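Local coordinates for protein beta-mannosidase (Trichoderma harzianum, PDB 4CVU) that probably removes terminal beta-D-mannose residues from the non-reducing ends of beta-mannosides by hydrolysis, as a fungal member of glycoside hydrolase family 2, at residues 365-369 / 696-700; 540-544 / 555-561; 566-572 / 587-593. All coordinates share one frame. Residue numbers count along the deposited sequence, not the author numbering.

Contact 1: 365-369 / 696-700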
loop_
_atom_site.group_PDB
_atom_site.type_symbol
_atom_site.label_atom_id
_atom_site.label_comp_id
_atom_site.label_asym_id
_atom_site.label_seq_id
_atom_site.Cartn_x
_atom_site.Cartn_y
_atom_site.Cartn_z
ATOM N N SER A 365 38.623 48.049 1.865
ATOM C CA SER A 365 37.744 47.897 0.727
ATOM C C SER A 365 36.260 48.088 1.103
ATOM O O SER A 365 35.412 48.245 0.223
ATOM C CB SER A 365 37.965 46.553 0.021
ATOM O OG SER A 365 37.255 45.493 0.623
ATOM N N GLY A 366 35.961 48.107 2.403
ATOM C CA GLY A 366 34.616 48.344 2.887
ATOM C C GLY A 366 33.922 47.124 3.475
ATOM O O GLY A 366 32.741 47.167 3.758
ATOM N N ILE A 367 34.655 46.040 3.665
ATOM C CA ILE A 367 34.109 44.826 4.259
ATOM C C ILE A 367 34.143 44.906 5.782
ATOM O O ILE A 367 35.174 45.197 6.370
ATOM C CB ILE A 367 34.879 43.572 3.782
ATOM C CG1 ILE A 367 34.762 43.452 2.264
ATOM C CG2 ILE A 367 34.319 42.317 4.430
ATOM C CD1 ILE A 367 35.607 42.356 1.644
ATOM N N THR A 368 33.012 44.642 6.414
ATOM C CA THR A 368 32.947 44.488 7.863
ATOM C C THR A 368 34.007 43.533 8.440
ATOM O O THR A 368 34.183 42.404 7.939
ATOM C CB THR A 368 31.580 44.006 8.303
ATOM O OG1 THR A 368 30.575 44.787 7.650
ATOM C CG2 THR A 368 31.416 44.110 9.829
ATOM N N PRO A 369 34.690 43.976 9.511
ATOM C CA PRO A 369 35.724 43.206 10.218
ATOM C C PRO A 369 35.129 41.992 10.899
ATOM O O PRO A 369 33.913 41.906 11.071
ATOM C CB PRO A 369 36.255 44.177 11.294
ATOM C CG PRO A 369 35.791 45.507 10.888
ATOM C CD PRO A 369 34.506 45.307 10.132
ATOM N N LEU A 696 27.247 43.745 -0.127
ATOM C CA LEU A 696 27.067 44.577 1.100
ATOM C C LEU A 696 28.241 44.305 2.062
ATOM O O LEU A 696 29.056 43.444 1.778
ATOM C CB LEU A 696 25.680 44.307 1.724
ATOM C CG LEU A 696 24.484 44.445 0.757
ATOM C CD1 LEU A 696 23.160 44.045 1.415
ATOM C CD2 LEU A 696 24.383 45.860 0.199
ATOM N N PRO A 697 28.349 45.049 3.180
ATOM C CA PRO A 697 29.598 44.981 3.971
ATOM C C PRO A 697 29.967 43.607 4.517
ATOM O O PRO A 697 31.117 43.369 4.809
ATOM C CB PRO A 697 29.356 45.976 5.123
ATOM C CG PRO A 697 28.366 46.954 4.571
ATOM C CD PRO A 697 27.448 46.102 3.700
ATOM N N GLU A 698 28.990 42.718 4.662
ATOM C CA GLU A 698 29.226 41.327 5.011
ATOM C C GLU A 698 29.991 40.564 3.899
ATOM O O GLU A 698 30.765 39.695 4.194
ATOM C CB GLU A 698 27.930 40.606 5.408
ATOM C CG GLU A 698 26.925 40.460 4.288
ATOM C CD GLU A 698 25.764 41.380 4.405
ATOM O OE1 GLU A 698 25.943 42.546 4.856
ATOM O OE2 GLU A 698 24.658 40.942 4.051
ATOM N N ARG A 699 29.808 40.950 2.653
ATOM C CA ARG A 699 30.439 40.288 1.534
ATOM C C ARG A 699 30.132 38.794 1.628
ATOM O O ARG A 699 30.988 38.011 1.910
ATOM C CB ARG A 699 31.945 40.530 1.485
ATOM C CG ARG A 699 32.485 40.637 0.077
ATOM C CD ARG A 699 32.432 39.303 -0.603
ATOM N NE ARG A 699 33.260 39.164 -1.772
ATOM C CZ ARG A 699 32.892 39.487 -2.995
ATOM N NH1 ARG A 699 31.742 40.066 -3.213
ATOM N NH2 ARG A 699 33.703 39.242 -3.992
ATOM N N GLN A 700 28.862 38.496 1.589
ATOM C CA GLN A 700 28.361 37.143 1.720
ATOM C C GLN A 700 28.742 36.294 0.485
ATOM O O GLN A 700 28.561 36.731 -0.622
ATOM C CB GLN A 700 26.846 37.236 1.902
ATOM C CG GLN A 700 26.195 36.170 2.782
ATOM C CD GLN A 700 25.862 34.927 1.996
ATOM O OE1 GLN A 700 26.111 34.874 0.817
ATOM N NE2 GLN A 700 25.273 33.940 2.649
#
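A small contact between two loops can hinge on one carbonyl, here that of Pro-697, the most covered residue. Its O accepts the backbone N of Thr-368 at 2.8 Å and also lies 3.4 Å from Ile-367 CA in a CA-H...O contact. The type I turn 696-699 is closed by Arg-699 N to Leu-696 O (2.7 Å), which does not use Pro-697 O. Thr-368 has its CA-to-CB bond toward the turn; its OG1 lies 3.0 Å from Pro-697 CB and 3.2 Å from Pro-697 O, at best a weak hydrogen bond. Ile-367, the second most covered, brings CD1 to 3.9 Å from Arg-699 CG, on the aliphatic part of a chain whose guanidinium turns off to Ser-694, Ile-798 and Glu-381. Gly-366 ends helix 360-365 in a Schellman motif, its positive phi calling for glycine because a CB would jam against the preceding carbonyl O. With backbone atoms on both sides of its strongest bond, the link depends mainly on main-chain geometry.

Contact 2: 540-544 / 555-561. With NAG (2-acetamido-2-deoxy-beta-D-glucopyranose), chain D; NAG (2-acetamido-2-deoxy-beta-D-glucopyranose), chain F.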
loop_
_atom_site.group_PDB
_atom_site.type_symbol
_atom_site.label_atom_id
_atom_site.label_comp_id
_atom_site.label_asym_id
_atom_site.label_seq_id
_atom_site.Cartn_x
_atom_site.Cartn_y
_atom_site.Cartn_z
ATOM N N ASN A 540 31.217 27.937 13.038
ATOM C CA ASN A 540 31.958 28.576 14.101
ATOM C C ASN A 540 32.391 30.001 13.714
ATOM O O ASN A 540 32.204 30.442 12.595
ATOM C CB ASN A 540 33.178 27.702 14.564
ATOM C CG ASN A 540 34.153 27.418 13.454
ATOM O OD1 ASN A 540 34.879 28.309 13.037
ATOM N ND2 ASN A 540 34.148 26.160 12.923
ATOM N N ASN A 541 32.956 30.720 14.672
ATOM C CA ASN A 541 33.368 32.107 14.468
ATOM C C ASN A 541 34.785 32.294 13.924
ATOM O O ASN A 541 35.321 33.417 13.926
ATOM C CB ASN A 541 33.204 32.882 15.780
ATOM C CG ASN A 541 31.752 33.082 16.138
ATOM O OD1 ASN A 541 30.935 33.363 15.278
ATOM N ND2 ASN A 541 31.422 32.914 17.392
ATOM N N GLY A 542 35.368 31.209 13.418
ATOM C CA GLY A 542 36.684 31.256 12.822
ATOM C C GLY A 542 37.804 31.040 13.812
ATOM O O GLY A 542 37.558 30.829 15.020
ATOM N N TRP A 543 39.031 31.099 13.287
ATOM C CA TRP A 543 40.246 30.900 14.085
ATOM C C TRP A 543 41.035 32.195 14.294
ATOM O O TRP A 543 41.037 33.097 13.455
ATOM C CB TRP A 543 41.157 29.858 13.444
ATOM C CG TRP A 543 41.466 30.021 11.992
ATOM C CD1 TRP A 543 40.764 29.479 10.947
ATOM C CD2 TRP A 543 42.578 30.720 11.397
ATOM N NE1 TRP A 543 41.357 29.806 9.764
ATOM C CE2 TRP A 543 42.475 30.556 10.008
ATOM C CE3 TRP A 543 43.650 31.461 11.904
ATOM C CZ2 TRP A 543 43.402 31.117 9.120
ATOM C CZ3 TRP A 543 44.568 32.009 11.025
ATOM C CH2 TRP A 543 44.438 31.847 9.657
ATOM N N LEU A 544 41.700 32.274 15.435
ATOM C CA LEU A 544 42.656 33.347 15.736
ATOM C C LEU A 544 44.085 33.016 15.253
ATOM O O LEU A 544 44.810 33.908 14.824
ATOM C CB LEU A 544 42.683 33.600 17.243
ATOM C CG LEU A 544 41.321 33.838 17.916
ATOM C CD1 LEU A 544 41.440 33.747 19.425
ATOM C CD2 LEU A 544 40.766 35.199 17.528
ATOM N N VAL A 555 43.681 27.807 17.179
ATOM C CA VAL A 555 43.187 28.563 18.327
ATOM C C VAL A 555 41.877 29.208 17.856
ATOM O O VAL A 555 41.889 30.211 17.133
ATOM C CB VAL A 555 44.211 29.619 18.807
ATOM C CG1 VAL A 555 43.655 30.468 19.936
ATOM C CG2 VAL A 555 45.515 28.951 19.245
ATOM N N GLU A 556 40.764 28.575 18.221
ATOM C CA GLU A 556 39.398 29.085 17.870
ATOM C C GLU A 556 39.071 30.410 18.526
ATOM O O GLU A 556 39.452 30.662 19.647
ATOM C CB GLU A 556 38.352 28.066 18.251
ATOM C CG GLU A 556 38.358 26.810 17.383
ATOM C CD GLU A 556 37.853 27.127 15.992
ATOM O OE1 GLU A 556 36.603 27.109 15.795
ATOM O OE2 GLU A 556 38.685 27.451 15.122
ATOM N N ARG A 557 38.380 31.269 17.786
ATOM C CA ARG A 557 37.848 32.516 18.335
ATOM C C ARG A 557 36.818 32.289 19.411
ATOM O O ARG A 557 36.775 32.988 20.399
ATOM C CB ARG A 557 37.202 33.385 17.245
ATOM C CG ARG A 557 36.961 34.803 17.717
ATOM C CD ARG A 557 36.529 35.704 16.602
ATOM N NE ARG A 557 37.644 36.142 15.816
ATOM C CZ ARG A 557 38.435 37.148 16.154
ATOM N NH1 ARG A 557 38.233 37.771 17.278
ATOM N NH2 ARG A 557 39.434 37.512 15.387
ATOM N N TYR A 558 35.972 31.300 19.187
ATOM C CA TYR A 558 34.833 31.069 20.058
ATOM C C TYR A 558 34.053 32.390 20.204
ATOM O O TYR A 558 33.631 32.956 19.242
ATOM C CB TYR A 558 35.239 30.482 21.421
ATOM C CG TYR A 558 35.931 29.170 21.395
ATOM C CD1 TYR A 558 35.267 28.052 21.005
ATOM C CD2 TYR A 558 37.241 29.036 21.781
ATOM C CE1 TYR A 558 35.869 26.839 20.979
ATOM C CE2 TYR A 558 37.876 27.813 21.744
ATOM C CZ TYR A 558 37.154 26.714 21.351
ATOM O OH TYR A 558 37.706 25.509 21.284
ATOM N N TYR A 559 33.907 32.869 21.423
ATOM C CA TYR A 559 33.050 33.999 21.738
ATOM C C TYR A 559 33.880 35.251 22.104
ATOM O O TYR A 559 33.383 36.164 22.733
ATOM C CB TYR A 559 31.930 33.567 22.737
ATOM C CG TYR A 559 31.547 32.088 22.459
ATOM C CD1 TYR A 559 31.343 31.635 21.128
ATOM C CD2 TYR A 559 31.550 31.136 23.447
ATOM C CE1 TYR A 559 31.099 30.295 20.822
ATOM C CE2 TYR A 559 31.313 29.787 23.148
ATOM C CZ TYR A 559 31.082 29.361 21.839
ATOM O OH TYR A 559 30.840 28.031 21.578
ATOM N N ASN A 560 35.137 35.264 21.677
ATOM C CA ASN A 560 36.013 36.436 21.803
ATOM C C ASN A 560 35.698 37.381 20.670
ATOM O O ASN A 560 36.475 37.496 19.727
ATOM C CB ASN A 560 37.495 36.064 21.724
ATOM C CG ASN A 560 37.965 35.231 22.902
ATOM O OD1 ASN A 560 38.118 35.737 24.009
ATOM N ND2 ASN A 560 38.203 33.940 22.655
ATOM N N THR A 561 34.554 38.050 20.769
ATOM C CA THR A 561 34.034 38.847 19.665
ATOM C C THR A 561 33.954 40.325 20.006
ATOM O O THR A 561 34.063 40.727 21.178
ATOM C CB THR A 561 32.650 38.356 19.240
ATOM O OG1 THR A 561 31.771 38.419 20.351
ATOM C CG2 THR A 561 32.724 36.927 18.719
HETATM C C1 NAG D . 38.698 32.956 23.615
HETATM C C2 NAG D . 37.865 32.096 24.563
HETATM C C3 NAG D . 38.718 31.194 25.451
HETATM C C4 NAG D . 39.722 30.426 24.602
HETATM C C5 NAG D . 40.501 31.390 23.714
HETATM C C6 NAG D . 41.427 30.667 22.749
HETATM C C7 NAG D . 35.727 33.172 25.062
HETATM C C8 NAG D . 35.003 34.141 25.957
HETATM N N2 NAG D . 37.022 32.976 25.344
HETATM O O3 NAG D . 37.837 30.326 26.148
HETATM O O4 NAG D . 40.652 29.713 25.388
HETATM O O5 NAG D . 39.599 32.108 22.911
HETATM O O6 NAG D . 40.719 29.705 22.024
HETATM O O7 NAG D . 35.123 32.598 24.138
HETATM C C1 NAG F . 43.093 37.886 14.445
HETATM C C2 NAG F . 44.578 37.770 14.842
HETATM C C3 NAG F . 44.756 37.674 16.342
HETATM C C4 NAG F . 44.014 38.796 17.019
HETATM C C5 NAG F . 42.548 38.769 16.583
HETATM C C6 NAG F . 41.753 39.935 17.170
HETATM C C7 NAG F . 45.875 36.739 13.031
HETATM C C8 NAG F . 46.486 35.495 12.424
HETATM N N2 NAG F . 45.215 36.632 14.192
HETATM O O3 NAG F . 46.132 37.806 16.585
HETATM O O4 NAG F . 44.118 38.646 18.410
HETATM O O5 NAG F . 42.518 38.916 15.196
HETATM O O6 NAG F . 40.386 39.705 16.918
HETATM O O7 NAG F . 45.989 37.811 12.454
HETATM O O HOH W 1 37.734 27.700 12.451
HETATM O O HOH W 2 35.604 29.959 16.783
#
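This is a single antiparallel bridge in the loop that follows barrel strand 534-535, just before the chain turns a corner at Leu-544 into the two-stranded hairpin 545-546/554-556. Trp-543 and Glu-556 form a non-hydrogen-bonded pair, CA to CA 4.3 Å. To one side of it Leu-544 N donates to Val-555 O at 2.7 Å. To the other, Arg-557 N donates to Gly-542 O at 2.9 Å. Leu-544 lays CD2 over one face of the Arg-557 guanidinium, 3.3 Å from CZ. Beyond this bridge, a type II' turn from Arg-557 to Asn-560 reverses the chain, and Asn-541 ND2 donates to Tyr-558 O at 2.9 Å. Asn-540 makes an Asx turn, its OD1 accepting Gly-542 N at 3.0 Å, while water 1 joins that OD1 to Glu-556 OE2. Asn-560 ND2 carries the chain D sugar, whose O6 donates to Glu-556 O at 2.9 Å. Arg-557, also bonded through NE to Asn-371, holds O6 of the chain F sugar with NH1 (2.9 Å) and NH2 (2.8 Å).

Contact 3: 566-572 / 587-593. With CD (cadmium ion), chain B.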
loop_
_atom_site.group_PDB
_atom_site.type_symbol
_atom_site.label_atom_id
_atom_site.label_comp_id
_atom_site.label_asym_id
_atom_site.label_seq_id
_atom_site.Cartn_x
_atom_site.Cartn_y
_atom_site.Cartn_z
ATOM N N ILE A 566 31.548 40.793 12.282
ATOM C CA ILE A 566 30.779 39.642 11.761
ATOM C C ILE A 566 31.708 38.436 11.599
ATOM O O ILE A 566 32.832 38.583 11.115
ATOM C CB ILE A 566 30.151 39.975 10.408
ATOM C CG1 ILE A 566 29.060 41.017 10.587
ATOM C CG2 ILE A 566 29.557 38.714 9.758
ATOM C CD1 ILE A 566 28.588 41.630 9.291
ATOM N N TYR A 567 31.225 37.261 11.988
ATOM C CA TYR A 567 32.020 36.067 11.977
ATOM C C TYR A 567 31.158 34.910 11.515
ATOM O O TYR A 567 29.980 34.839 11.823
ATOM C CB TYR A 567 32.516 35.710 13.384
ATOM C CG TYR A 567 33.115 36.860 14.155
ATOM C CD1 TYR A 567 32.311 37.707 14.913
ATOM C CD2 TYR A 567 34.475 37.126 14.089
ATOM C CE1 TYR A 567 32.866 38.777 15.623
ATOM C CE2 TYR A 567 35.041 38.196 14.799
ATOM C CZ TYR A 567 34.222 39.014 15.557
ATOM O OH TYR A 567 34.760 40.093 16.259
ATOM N N GLY A 568 31.764 33.984 10.817
ATOM C CA GLY A 568 31.158 32.669 10.648
ATOM C C GLY A 568 30.073 32.543 9.630
ATOM O O GLY A 568 29.592 33.509 9.073
ATOM N N ASP A 569 29.682 31.298 9.395
ATOM C CA ASP A 569 28.516 30.997 8.617
ATOM C C ASP A 569 27.243 31.065 9.477
ATOM O O ASP A 569 27.325 31.145 10.701
ATOM C CB ASP A 569 28.653 29.624 7.927
ATOM C CG ASP A 569 28.918 28.476 8.880
ATOM O OD1 ASP A 569 29.199 28.724 10.084
ATOM O OD2 ASP A 569 28.829 27.273 8.402
ATOM N N THR A 570 26.075 31.070 8.823
ATOM C CA THR A 570 24.784 31.201 9.506
ATOM C C THR A 570 23.850 29.992 9.274
ATOM O O THR A 570 23.921 29.347 8.240
ATOM C CB THR A 570 24.042 32.452 9.049
ATOM O OG1 THR A 570 23.896 32.443 7.623
ATOM C CG2 THR A 570 24.785 33.729 9.487
ATOM N N ASP A 571 22.996 29.729 10.266
ATOM C CA ASP A 571 21.779 28.879 10.124
ATOM C C ASP A 571 20.481 29.712 10.151
ATOM O O ASP A 571 20.442 30.861 10.610
ATOM C CB ASP A 571 21.683 27.924 11.289
ATOM C CG ASP A 571 21.480 28.646 12.594
ATOM O OD1 ASP A 571 22.361 29.403 13.000
ATOM O OD2 ASP A 571 20.428 28.464 13.240
ATOM N N PHE A 572 19.385 29.154 9.687
ATOM C CA PHE A 572 18.132 29.844 9.903
ATOM C C PHE A 572 17.010 28.864 9.914
ATOM O O PHE A 572 16.640 28.295 8.884
ATOM C CB PHE A 572 17.859 30.987 8.890
ATOM C CG PHE A 572 16.854 31.980 9.388
ATOM C CD1 PHE A 572 17.083 32.672 10.573
ATOM C CD2 PHE A 572 15.665 32.171 8.738
ATOM C CE1 PHE A 572 16.156 33.565 11.066
ATOM C CE2 PHE A 572 14.717 33.063 9.228
ATOM C CZ PHE A 572 14.971 33.774 10.394
ATOM N N PRO A 587 19.519 36.078 9.157
ATOM C CA PRO A 587 20.843 36.346 9.766
ATOM C C PRO A 587 21.791 37.047 8.791
ATOM O O PRO A 587 21.805 36.697 7.609
ATOM C CB PRO A 587 21.355 34.949 10.104
ATOM C CG PRO A 587 20.671 34.048 9.139
ATOM C CD PRO A 587 19.299 34.638 8.926
ATOM N N VAL A 588 22.533 38.049 9.266
ATOM C CA VAL A 588 23.586 38.710 8.482
ATOM C C VAL A 588 24.940 38.018 8.698
ATOM O O VAL A 588 25.572 38.236 9.707
ATOM C CB VAL A 588 23.668 40.229 8.819
ATOM C CG1 VAL A 588 24.804 40.886 8.075
ATOM C CG2 VAL A 588 22.357 40.941 8.408
ATOM N N GLY A 589 25.363 37.153 7.766
ATOM C CA GLY A 589 26.625 36.422 7.881
ATOM C C GLY A 589 27.475 36.367 6.622
ATOM O O GLY A 589 27.159 37.005 5.621
ATOM N N ARG A 590 28.551 35.602 6.667
ATOM C CA ARG A 590 29.502 35.501 5.557
ATOM C C ARG A 590 29.124 34.361 4.560
ATOM O O ARG A 590 29.645 34.272 3.433
ATOM C CB ARG A 590 30.893 35.186 6.116
ATOM C CG ARG A 590 31.439 36.119 7.194
ATOM C CD ARG A 590 31.849 37.498 6.678
ATOM N NE ARG A 590 32.497 38.227 7.772
ATOM C CZ ARG A 590 32.749 39.533 7.807
ATOM N NH1 ARG A 590 32.425 40.331 6.788
ATOM N NH2 ARG A 590 33.339 40.046 8.888
ATOM N N PHE A 591 28.217 33.498 4.985
ATOM C CA PHE A 591 27.916 32.260 4.217
ATOM C C PHE A 591 26.774 31.603 4.939
ATOM O O PHE A 591 26.775 31.551 6.172
ATOM C CB PHE A 591 29.152 31.333 4.268
ATOM C CG PHE A 591 29.106 30.145 3.311
ATOM C CD1 PHE A 591 28.301 29.059 3.565
ATOM C CD2 PHE A 591 29.946 30.106 2.192
ATOM C CE1 PHE A 591 28.285 27.969 2.698
ATOM C CE2 PHE A 591 29.934 29.022 1.324
ATOM C CZ PHE A 591 29.103 27.953 1.590
ATOM N N ALA A 592 25.809 31.052 4.196
ATOM C CA ALA A 592 24.655 30.448 4.811
ATOM C C ALA A 592 24.746 28.970 4.478
ATOM O O ALA A 592 24.560 28.606 3.333
ATOM C CB ALA A 592 23.390 31.053 4.228
ATOM N N ASN A 593 25.118 28.149 5.456
ATOM C CA ASN A 593 25.375 26.731 5.217
ATOM C C ASN A 593 24.191 25.813 5.477
ATOM O O ASN A 593 24.232 24.624 5.104
ATOM C CB ASN A 593 26.602 26.275 6.019
ATOM C CG ASN A 593 26.303 25.989 7.469
ATOM O OD1 ASN A 593 25.576 26.713 8.110
ATOM N ND2 ASN A 593 26.920 24.938 8.011
HETATM CD CD CD B . 22.081 31.011 14.447
HETATM O O HOH W 3 21.789 33.037 16.024
HETATM O O HOH W 4 23.707 32.406 12.679
#
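In parallel strand pairing one residue bonds to the two that flank its partner, and even in these short, weakly bonded strands Thr-570 illustrates the rule opposite Ala-592: its N donates to Phe-591 O at 2.8 Å, and its O accepts Asn-593 N at 3.3 Å. Side-chain conformations show how the flanks fit. With chi1 p, Thr-570 sets OG1 3.7 Å from Ala-592 CB and its CG2 3.7 Å from Pro-587 CB and 3.6 Å from Gly-589 CA. The last approach explains the glycine, since a CB there would clash with this methyl. Ile-566, in the m,t rotamer, brings CD1 to 4.0 Å from Val-588 CG1. Arg-590 leaves its backbone in two m turns and then extends, so that NH2 donates to Ile-566 O at 2.7 Å while Ile-566 CB lies over one face of the guanidinium; further bonds go to Thr-368 O and Glu-698 O. Asn-593, with chi1 p, brings ND2 to within 3.0 Å of Asp-569 OD2, but at an angle too poor for a hydrogen bond. Phe-572, chi1 t, lets CD1 meet Pro-587 CD at 3.4 Å, and helix 664-692 contributes Tyr-690 to the same cluster. Asp-571 OD1 binds a cadmium ion at 2.2 Å together with waters 3 and 4. Strands 570-572 and 592-595, the latter linked onward by backbone bonding of Ala-592 to Gly-702 of strand 702-705, are consistent with the sixth and seventh strands of the (beta/alpha)8 barrel of family 2 glycosidases.

Overall arrangement
The three contacts illustrate how a (beta/alpha)8 barrel is knitted together at its strand ends and loops. Contact 1 spans 327 residues, joining the loop after helix 360-365 to the loop before strand 702-705; contacts 2 and 3 are local closures that follow one another within that span. Their centres are about 18 Å (1 and 2), about 13 Å (1 and 3) and about 14 Å (2 and 3) apart, all on one side of the chain's centre. Contact 3 is the intermediary: Arg-590 and Ile-566 bond to Thr-368 and Pro-369 of contact 1, whereas Tyr-567 packs on Asn-541, Arg-557 and Thr-561 of contact 2. The hairpin region bordered by N-linked sugars is thus connected, through packing, to where the loop leading into the barrel meets the loop before its last strand.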